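Side-chain contacts in peptidase M28 (Shewanella amazonensis SB2B, PDB 3IIB), which probably cleaves dipeptides or C-terminal residues as a zinc-dependent peptidase of family M28: residues T150-G153 against R154-A158; G394-Y397 against F398-H402; L416-N419 against V420-A424. One frame throughout, in Å; residues are numbered along the deposited sequence.

Contact 1 (T150-G153 against R154-A158); sequences TASG and RSRGA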
ATOM      1  N   THR A 150      18.293  -9.939  -5.246  1.00  7.40           N
ATOM      2  CA  THR A 150      17.898  -8.838  -6.161  1.00  7.25           C
ATOM      3  C   THR A 150      18.392  -7.443  -5.793  1.00  9.74           C
ATOM      4  O   THR A 150      18.410  -6.537  -6.658  1.00  9.36           O
ATOM      5  CB  THR A 150      16.368  -8.780  -6.285  1.00  4.90           C
ATOM      6  OG1 THR A 150      15.803  -8.589  -4.981  1.00 10.58           O
ATOM      7  CG2 THR A 150      15.850 -10.110  -6.936  1.00  5.14           C
ATOM      8  N   ALA A 151      18.833  -7.281  -4.556  1.00  7.28           N
ATOM      9  CA  ALA A 151      19.206  -5.958  -4.053  1.00  8.53           C
ATOM     10  C   ALA A 151      20.297  -5.272  -4.865  1.00  8.34           C
ATOM     11  O   ALA A 151      20.301  -4.029  -4.998  1.00  8.08           O
ATOM     12  CB  ALA A 151      19.564  -6.012  -2.562  1.00  9.60           C
ATOM     13  N   SER A 152      21.210  -6.063  -5.452  1.00 10.86           N
ATOM     14  CA  SER A 152      22.315  -5.474  -6.216  1.00 10.69           C
ATOM     15  C   SER A 152      21.846  -4.709  -7.449  1.00  8.87           C
ATOM     16  O   SER A 152      22.505  -3.758  -7.855  1.00 10.49           O
ATOM     17  CB  SER A 152      23.374  -6.534  -6.543  1.00 10.42           C
ATOM     18  OG  SER A 152      22.821  -7.552  -7.356  1.00 16.42           O
ATOM     19  N   GLY A 153      20.678  -5.067  -7.991  1.00  7.79           N
ATOM     20  CA  GLY A 153      20.054  -4.271  -9.049  1.00  4.53           C
ATOM     21  C   GLY A 153      19.893  -2.822  -8.631  1.00  6.77           C
ATOM     22  O   GLY A 153      20.083  -1.912  -9.444  1.00  9.09           O
ATOM     23  N   ARG A 154      19.528  -2.611  -7.369  1.00  3.94           N
ATOM     24  CA  ARG A 154      19.383  -1.276  -6.839  1.00  5.55           C
ATOM     25  C   ARG A 154      20.747  -0.630  -6.560  1.00  6.89           C
ATOM     26  O   ARG A 154      20.996   0.530  -6.921  1.00  6.81           O
ATOM     27  CB  ARG A 154      18.531  -1.286  -5.549  1.00  6.07           C
ATOM     28  CG  ARG A 154      18.175   0.106  -5.029  1.00  7.52           C
ATOM     29  CD  ARG A 154      17.706   0.053  -3.587  1.00  9.46           C
ATOM     30  NE  ARG A 154      18.862  -0.160  -2.742  1.00  8.79           N
ATOM     31  CZ  ARG A 154      18.893  -0.957  -1.676  1.00 13.12           C
ATOM     32  NH1 ARG A 154      17.823  -1.621  -1.278  1.00 14.37           N
ATOM     33  NH2 ARG A 154      20.017  -1.103  -1.015  1.00 14.85           N
ATOM     34  N   SER A 155      21.610  -1.369  -5.885  1.00  8.68           N
ATOM     35  CA  SER A 155      22.950  -0.867  -5.501  0.50  9.99           C
ATOM     36  C   SER A 155      23.852  -0.530  -6.687  1.00  9.10           C
ATOM     37  O   SER A 155      24.584   0.479  -6.681  1.00 10.61           O
ATOM     38  CB  SER A 155      23.676  -1.902  -4.652  0.50  9.18           C
ATOM     39  OG  SER A 155      22.929  -2.238  -3.510  0.50 18.20           O
ATOM     40  N   ARG A 156      23.809  -1.380  -7.710  1.00  8.74           N
ATOM     41  CA  ARG A 156      24.789  -1.312  -8.807  1.00 10.95           C
ATOM     42  C   ARG A 156      24.264  -1.135 -10.219  1.00  8.24           C
ATOM     43  O   ARG A 156      25.058  -1.045 -11.166  1.00 10.26           O
ATOM     44  CB  ARG A 156      25.629  -2.576  -8.725  1.00 12.30           C
ATOM     45  CG  ARG A 156      26.387  -2.634  -7.395  1.00 24.43           C
ATOM     46  CD  ARG A 156      27.620  -3.493  -7.481  1.00 32.79           C
ATOM     47  NE  ARG A 156      27.288  -4.896  -7.670  1.00 28.64           N
ATOM     48  CZ  ARG A 156      26.864  -5.722  -6.710  1.00 43.22           C
ATOM     49  NH1 ARG A 156      26.680  -5.294  -5.463  1.00 46.16           N
ATOM     50  NH2 ARG A 156      26.607  -6.998  -7.006  1.00 46.75           N
ATOM     51  N   GLY A 157      22.929  -1.061 -10.359  1.00 10.14           N
ATOM     52  CA  GLY A 157      22.285  -0.994 -11.657  1.00  7.59           C
ATOM     53  C   GLY A 157      22.622   0.270 -12.404  1.00  7.87           C
ATOM     54  O   GLY A 157      22.819   0.235 -13.592  1.00  5.99           O
ATOM     55  N   ALA A 158      22.662   1.415 -11.729  1.00  5.68           N
ATOM     56  CA  ALA A 158      22.911   2.663 -12.443  1.00  5.79           C
ATOM     57  C   ALA A 158      24.314   2.662 -13.088  1.00  5.25           C
ATOM     58  O   ALA A 158      24.512   3.186 -14.202  1.00  6.21           O
ATOM     59  CB  ALA A 158      22.690   3.904 -11.513  1.00  6.52           C
TER

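Contact 2 (G394-Y397 against F398-H402); sequences GSDY and FDYHH. With ZN (zinc ion), chain B.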
ATOM      1  N   GLY A 394      11.225 -12.637   8.774  1.00  7.31           N
ATOM      2  CA  GLY A 394      11.015 -11.484   7.925  1.00  6.75           C
ATOM      3  C   GLY A 394      10.158 -11.759   6.704  1.00  6.25           C
ATOM      4  O   GLY A 394      10.328 -11.098   5.636  1.00  5.52           O
ATOM      5  N   SER A 395       9.261 -12.732   6.799  1.00  7.56           N
ATOM      6  CA  SER A 395       8.426 -13.084   5.620  1.00  8.86           C
ATOM      7  C   SER A 395       7.688 -11.883   5.041  1.00  9.35           C
ATOM      8  O   SER A 395       7.534 -11.802   3.827  1.00  8.80           O
ATOM      9  CB  SER A 395       7.389 -14.145   5.967  1.00 11.15           C
ATOM     10  OG  SER A 395       8.037 -15.355   6.297  1.00 11.10           O
ATOM     11  N   ASP A 396       7.225 -10.970   5.911  1.00  8.29           N
ATOM     12  CA  ASP A 396       6.492  -9.776   5.464  1.00  8.93           C
ATOM     13  C   ASP A 396       7.354  -8.502   5.406  1.00  8.64           C
ATOM     14  O   ASP A 396       6.879  -7.466   4.972  1.00  8.91           O
ATOM     15  CB  ASP A 396       5.253  -9.530   6.330  1.00 11.50           C
ATOM     16  CG  ASP A 396       5.586  -9.121   7.758  1.00 19.41           C
ATOM     17  OD1 ASP A 396       6.713  -9.447   8.244  1.00 19.56           O
ATOM     18  OD2 ASP A 396       4.688  -8.513   8.418  1.00 26.95           O
ATOM     19  N   TYR A 397       8.622  -8.592   5.799  1.00  6.64           N
ATOM     20  CA  TYR A 397       9.454  -7.396   5.991  1.00  5.72           C
ATOM     21  C   TYR A 397       9.619  -6.590   4.710  1.00  6.27           C
ATOM     22  O   TYR A 397       9.507  -5.357   4.726  1.00  6.60           O
ATOM     23  CB  TYR A 397      10.814  -7.841   6.511  1.00  7.63           C
ATOM     24  CG  TYR A 397      11.794  -6.746   6.822  1.00  5.69           C
ATOM     25  CD1 TYR A 397      11.683  -5.998   7.983  1.00  9.92           C
ATOM     26  CD2 TYR A 397      12.865  -6.501   5.965  1.00  5.69           C
ATOM     27  CE1 TYR A 397      12.638  -5.023   8.292  1.00  5.83           C
ATOM     28  CE2 TYR A 397      13.789  -5.492   6.246  1.00  5.23           C
ATOM     29  CZ  TYR A 397      13.672  -4.785   7.425  1.00  5.54           C
ATOM     30  OH  TYR A 397      14.582  -3.815   7.743  1.00  7.48           O
ATOM     31  N   PHE A 398       9.872  -7.272   3.607  1.00  5.92           N
ATOM     32  CA  PHE A 398      10.084  -6.583   2.332  1.00  4.53           C
ATOM     33  C   PHE A 398       8.810  -6.163   1.618  1.00  3.60           C
ATOM     34  O   PHE A 398       8.866  -5.597   0.511  1.00  5.72           O
ATOM     35  CB  PHE A 398      11.058  -7.384   1.445  1.00  5.87           C
ATOM     36  CG  PHE A 398      12.456  -7.481   2.048  1.00  5.23           C
ATOM     37  CD1 PHE A 398      13.266  -6.351   2.124  1.00  7.77           C
ATOM     38  CD2 PHE A 398      12.899  -8.638   2.616  1.00  6.02           C
ATOM     39  CE1 PHE A 398      14.502  -6.397   2.694  1.00  5.47           C
ATOM     40  CE2 PHE A 398      14.140  -8.699   3.185  1.00  9.37           C
ATOM     41  CZ  PHE A 398      14.948  -7.555   3.246  1.00  7.70           C
ATOM     42  N   ASP A 399       7.660  -6.366   2.249  1.00  5.18           N
ATOM     43  CA  ASP A 399       6.435  -5.665   1.826  1.00  6.29           C
ATOM     44  C   ASP A 399       6.474  -4.178   2.176  1.00  5.01           C
ATOM     45  O   ASP A 399       5.837  -3.383   1.491  1.00  7.53           O
ATOM     46  CB  ASP A 399       5.191  -6.259   2.420  1.00  6.18           C
ATOM     47  CG  ASP A 399       4.951  -7.702   1.994  1.00  9.07           C
ATOM     48  OD1 ASP A 399       5.578  -8.184   1.030  1.00 13.08           O
ATOM     49  OD2 ASP A 399       4.109  -8.347   2.636  1.00 12.73           O
ATOM     50  N   TYR A 400       7.205  -3.813   3.227  1.00  3.88           N
ATOM     51  CA  TYR A 400       7.159  -2.438   3.737  1.00  5.38           C
ATOM     52  C   TYR A 400       8.495  -1.745   3.808  1.00  5.82           C
ATOM     53  O   TYR A 400       8.532  -0.509   3.765  1.00  5.99           O
ATOM     54  CB  TYR A 400       6.483  -2.384   5.115  1.00  5.42           C
ATOM     55  CG  TYR A 400       5.300  -3.297   5.248  1.00  7.47           C
ATOM     56  CD1 TYR A 400       4.148  -3.087   4.496  1.00  7.95           C
ATOM     57  CD2 TYR A 400       5.318  -4.355   6.145  1.00 11.68           C
ATOM     58  CE1 TYR A 400       3.051  -3.933   4.622  1.00 12.75           C
ATOM     59  CE2 TYR A 400       4.242  -5.202   6.260  1.00 11.04           C
ATOM     60  CZ  TYR A 400       3.110  -4.980   5.507  1.00 10.83           C
ATOM     61  OH  TYR A 400       2.028  -5.813   5.645  1.00 14.19           O
ATOM     62  N   HIS A 401       9.583  -2.524   3.924  1.00  6.76           N
ATOM     63  CA  HIS A 401      10.958  -2.028   3.978  1.00  3.97           C
ATOM     64  C   HIS A 401      11.190  -0.986   2.914  1.00  3.03           C
ATOM     65  O   HIS A 401      10.955  -1.255   1.786  1.00  5.22           O
ATOM     66  CB  HIS A 401      11.861  -3.241   3.767  1.00  7.32           C
ATOM     67  CG  HIS A 401      13.306  -2.954   3.538  1.00  4.04           C
ATOM     68  ND1 HIS A 401      13.857  -2.907   2.269  1.00  6.62           N
ATOM     69  CD2 HIS A 401      14.342  -2.833   4.404  1.00  6.96           C
ATOM     70  CE1 HIS A 401      15.157  -2.715   2.378  1.00  7.76           C
ATOM     71  NE2 HIS A 401      15.482  -2.710   3.660  1.00  6.12           N
ATOM     72  N   HIS A 402      11.662   0.203   3.306  1.00  3.68           N
ATOM     73  CA  HIS A 402      12.078   1.239   2.379  1.00  5.37           C
ATOM     74  C   HIS A 402      10.965   1.843   1.528  1.00  5.77           C
ATOM     75  O   HIS A 402      11.241   2.488   0.462  1.00  4.57           O
ATOM     76  CB  HIS A 402      13.242   0.754   1.509  1.00  6.18           C
ATOM     77  CG  HIS A 402      14.534   0.579   2.244  1.00  4.88           C
ATOM     78  ND1 HIS A 402      15.754   0.466   1.583  1.00  4.85           N
ATOM     79  CD2 HIS A 402      14.807   0.426   3.566  1.00  4.13           C
ATOM     80  CE1 HIS A 402      16.713   0.297   2.483  1.00  5.60           C
ATOM     81  NE2 HIS A 402      16.170   0.279   3.686  1.00  5.89           N
TER
HETATM   82 ZN    ZN B   1      17.304  -0.224   5.600  0.50  5.55          ZN
HETATM   83  O   HOH W   1       9.150 -10.004   2.591  1.00  5.75           O
HETATM   84  O   HOH W   2       2.356  -7.952   7.412  1.00 21.03           O
HETATM   85  O   HOH W   3      17.972  -2.049   4.719  1.00 13.32           O
HETATM   86  O   HOH W   4      18.620  -1.085   7.041  1.00  9.11           O

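Contact 3 (L416-N419 against V420-A424); sequences LAQN and VAVYA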
ATOM      1  N   LEU A 416       6.849  -7.975  18.564  1.00  6.56           N
ATOM      2  CA  LEU A 416       7.842  -7.025  19.081  1.00  4.49           C
ATOM      3  C   LEU A 416       8.233  -7.438  20.518  1.00  5.63           C
ATOM      4  O   LEU A 416       9.427  -7.465  20.852  1.00  4.33           O
ATOM      5  CB  LEU A 416       7.264  -5.635  19.105  1.00  4.51           C
ATOM      6  CG  LEU A 416       8.292  -4.545  19.444  1.00  2.90           C
ATOM      7  CD1 LEU A 416       9.170  -4.194  18.247  1.00  6.13           C
ATOM      8  CD2 LEU A 416       7.535  -3.274  19.886  1.00  6.20           C
ATOM      9  N   ALA A 417       7.226  -7.781  21.337  1.00  5.45           N
ATOM     10  CA  ALA A 417       7.446  -8.207  22.697  1.00  5.88           C
ATOM     11  C   ALA A 417       8.283  -9.476  22.796  1.00  4.59           C
ATOM     12  O   ALA A 417       9.109  -9.609  23.706  1.00  4.67           O
ATOM     13  CB  ALA A 417       6.082  -8.388  23.454  1.00  6.09           C
ATOM     14  N   GLN A 418       8.069 -10.437  21.895  1.00  5.19           N
ATOM     15  CA  GLN A 418       8.896 -11.643  21.869  1.00  5.96           C
ATOM     16  C   GLN A 418      10.366 -11.320  21.574  1.00  3.02           C
ATOM     17  O   GLN A 418      11.271 -11.917  22.154  1.00  3.35           O
ATOM     18  CB  GLN A 418       8.363 -12.639  20.857  1.00  4.96           C
ATOM     19  CG  GLN A 418       9.033 -14.032  20.923  1.00  4.99           C
ATOM     20  CD  GLN A 418      10.111 -14.236  19.847  1.00  6.42           C
ATOM     21  OE1 GLN A 418      10.547 -13.285  19.170  1.00  5.60           O
ATOM     22  NE2 GLN A 418      10.520 -15.488  19.667  1.00  6.22           N
ATOM     23  N   ASN A 419      10.619 -10.361  20.688  1.00  3.92           N
ATOM     24  CA  ASN A 419      11.989  -9.930  20.474  1.00  4.82           C
ATOM     25  C   ASN A 419      12.613  -9.280  21.704  1.00  4.02           C
ATOM     26  O   ASN A 419      13.773  -9.546  22.027  1.00  3.26           O
ATOM     27  CB  ASN A 419      12.102  -8.925  19.329  1.00  4.20           C
ATOM     28  CG  ASN A 419      11.965  -9.560  17.949  1.00  7.10           C
ATOM     29  OD1 ASN A 419      12.968  -9.894  17.306  1.00  6.86           O
ATOM     30  ND2 ASN A 419      10.712  -9.695  17.464  1.00  5.48           N
ATOM     31  N   VAL A 420      11.834  -8.455  22.405  1.00  3.15           N
ATOM     32  CA  VAL A 420      12.304  -7.821  23.630  1.00  2.00           C
ATOM     33  C   VAL A 420      12.680  -8.921  24.658  1.00  7.08           C
ATOM     34  O   VAL A 420      13.757  -8.871  25.281  1.00  4.81           O
ATOM     35  CB  VAL A 420      11.253  -6.873  24.229  1.00  3.43           C
ATOM     36  CG1 VAL A 420      11.736  -6.379  25.560  1.00  3.03           C
ATOM     37  CG2 VAL A 420      11.006  -5.727  23.289  1.00  2.75           C
ATOM     38  N   ALA A 421      11.821  -9.935  24.740  1.00  6.35           N
ATOM     39  CA  ALA A 421      12.019 -11.063  25.673  1.00  2.00           C
ATOM     40  C   ALA A 421      13.293 -11.792  25.342  1.00  5.24           C
ATOM     41  O   ALA A 421      14.106 -12.039  26.228  1.00  4.70           O
ATOM     42  CB  ALA A 421      10.836 -12.061  25.641  1.00  3.05           C
ATOM     43  N   VAL A 422      13.496 -12.120  24.062  1.00  4.03           N
ATOM     44  CA  VAL A 422      14.675 -12.906  23.652  1.00  3.67           C
ATOM     45  C   VAL A 422      15.978 -12.089  23.788  1.00  4.57           C
ATOM     46  O   VAL A 422      17.001 -12.621  24.229  1.00  4.69           O
ATOM     47  CB  VAL A 422      14.536 -13.410  22.224  1.00  2.70           C
ATOM     48  CG1 VAL A 422      15.795 -14.206  21.865  1.00  2.84           C
ATOM     49  CG2 VAL A 422      13.302 -14.316  22.123  1.00  5.34           C
ATOM     50  N   TYR A 423      15.957 -10.793  23.439  1.00  5.04           N
ATOM     51  CA  TYR A 423      17.156  -9.971  23.618  1.00  5.47           C
ATOM     52  C   TYR A 423      17.490  -9.790  25.088  1.00  3.77           C
ATOM     53  O   TYR A 423      18.661  -9.745  25.454  1.00  4.81           O
ATOM     54  CB  TYR A 423      17.077  -8.606  22.918  1.00  5.86           C
ATOM     55  CG  TYR A 423      17.689  -8.658  21.535  1.00  5.30           C
ATOM     56  CD1 TYR A 423      16.969  -9.124  20.439  1.00  5.42           C
ATOM     57  CD2 TYR A 423      19.016  -8.295  21.323  1.00  3.69           C
ATOM     58  CE1 TYR A 423      17.536  -9.172  19.182  1.00  4.27           C
ATOM     59  CE2 TYR A 423      19.596  -8.357  20.075  1.00  8.04           C
ATOM     60  CZ  TYR A 423      18.876  -8.819  19.009  1.00  7.56           C
ATOM     61  OH  TYR A 423      19.478  -8.875  17.756  1.00  8.44           O
ATOM     62  N   ALA A 424      16.463  -9.677  25.926  1.00  4.90           N
ATOM     63  CA  ALA A 424      16.691  -9.536  27.358  1.00  5.79           C
ATOM     64  C   ALA A 424      17.370 -10.803  27.894  1.00  6.04           C
ATOM     65  O   ALA A 424      18.344 -10.718  28.666  1.00  7.23           O
ATOM     66  CB  ALA A 424      15.411  -9.216  28.087  1.00  4.58           C
TER

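Contact 1 (T150-G153 against R154-A158)
The carbonyl oxygen of A151 is gripped by two backbone N-H groups of the next turn. The nearer is R154 N, 2.9 Å from A151 O, but it sits well above the carbonyl plane and the N-H...O angle is only 131°. S155 N, 3.1 Å from A151 O, comes in the plane of the carbonyl and almost straight, at 165°. The first of these bonds spans three residues and the second four, so the helix passes here from a tighter turn to the ordinary alpha pattern. Just before it, G153 N bonds back to T150 O, again over three residues, which agrees with the kink at S152 and G153.

R156 N then reaches S152 O, 2.7 Å away, in the regular alpha manner. G157 N adds a weak bond to G153 O. The helix is 145-163, the crossover helix of a beta-alpha-beta unit between the parallel strands 131-134 and 168-172.

The R156 side chain folds back over the preceding turn. Its chain bends at the third torsion (chi3 -67°), bringing one face of the guanidinium over the CB of S152, with R156 NH2 3.3 Å from S152 CB. This is contact over a face; the serine hydroxyl lies farther off, its OG 3.8 Å from R156 NH2.

R154 takes another direction. Its CB packs on the oxygen of A151, while the guanidinium is spent outside this turn: NE bonds to M186 O and NH1 to the hydroxyl of Y147, and its side chain comes within about 4 Å of that of H402, a zinc ligand.

Contact 2 (G394-Y397 against F398-H402)
Y397 and H401 both swing CG away from their backbone N (chi1 -178° and 169°), which brings their rings together four residues apart, whereas F398 places CG beside its N and turns its ring face to the edge of Y397. Y397 CD2 stands over the centre of the F398 ring, 3.6 Å from F398 CZ, and the planes are 89° apart: a T-shaped pair. H401 CB lies over the face of the Y397 ring in a CH-pi contact, and its CD2 comes 3.3 Å from Y397 CE2, the two rings obliquely inclined.

On the backbone, Y397 O accepts from both Y400 N and H401 N; the latter, at 2.9 Å, approaches nearly end-on. D399 N bonds to D396 O from well above the carbonyl plane. A water joins D396 OD2, 2.6 Å away, to the hydroxyl of Y400.

The H401 ring is sandwiched between F398 CE1 and H402 CD2, and its NE2 reaches a zinc-bound water, 2.8 Å off. H402 NE2 binds that zinc at 2.3 Å, with D269 and E304 as further ligands. With Y397 also close to the zinc ligands D269 and D331, the aromatic cluster borders the two-zinc site characteristic of M28 peptidases.

Contact 3 (L416-N419 against V420-A424)
Backbone bonds tie L416-N419 to V420-A424 in unbroken alpha-helical sequence. V420 N bonds to L416 O, A421 N to A417 O, V422 N to Q418 O and Y423 N to N419 O, all between 2.9 and 3.0 Å. The last is the straightest, with an N-H...O angle of 168°.

The side chains of one turn rest mainly on the carbonyl oxygens of the turn before. V422 CG2 comes 3.1 Å from Q418 O, and V420 CG2 lies 3.4 Å from L416 O; in both valines this branch is the one beside the backbone N. The A421 methyl sits 3.5 Å from Q418 O. The ring of Y423 turns its edge to N419 O, which lies close to the ring plane, 3.6 Å from Y423 CD1.

The helix, 413-432, follows the zinc-binding loop and packs against helix 3-19, helix 267-285 and strand 387-392 of the zinc-exopeptidase fold. V420 meets A17 of the first and H283 of the second, A421 touches A14 and A17, and V422 and Y423 both touch L390 of the strand.

Between side chains, the one close pair is Q418 with V422. They run alongside, pointing the same way; a bend at the second torsion of Q418 (chi2 -100°) brings its amide to the methyl, with V422 CG2 3.9 Å from both Q418 CD and NE2. The amide's polar end is held from outside, NE2 giving bonds to I337 O and L362 O. N419 keeps its CG beside its own backbone N (chi1 -75°), and its ND2 bonds back to A415 O and across to G335 O.

How the contacts relate
The contacts follow one another along the chain, each closing before the next opens. Contact 1 lies on helix 145-163, contact 2 in the loop between strand 387-392 and helix 413-432, and contact 3 on that last helix; contacts 2 and 3 both belong to the part of the chain typical of M28 peptidases. Contact 2 holds the middle place: its centre is about 18 Å from that of contact 1 and about 19 Å from that of contact 3. Contacts 1 and 3 stand on opposite sides of the chain's centre, about 20 Å apart at their nearest atoms. Contacts 1 and 2 touch, R154 NH1 lying 4.1 Å from H402 ND1, so R154 of the crossover helix packs against a zinc ligand. Contact 3 stays about 9 Å from contact 2 at the nearest atoms.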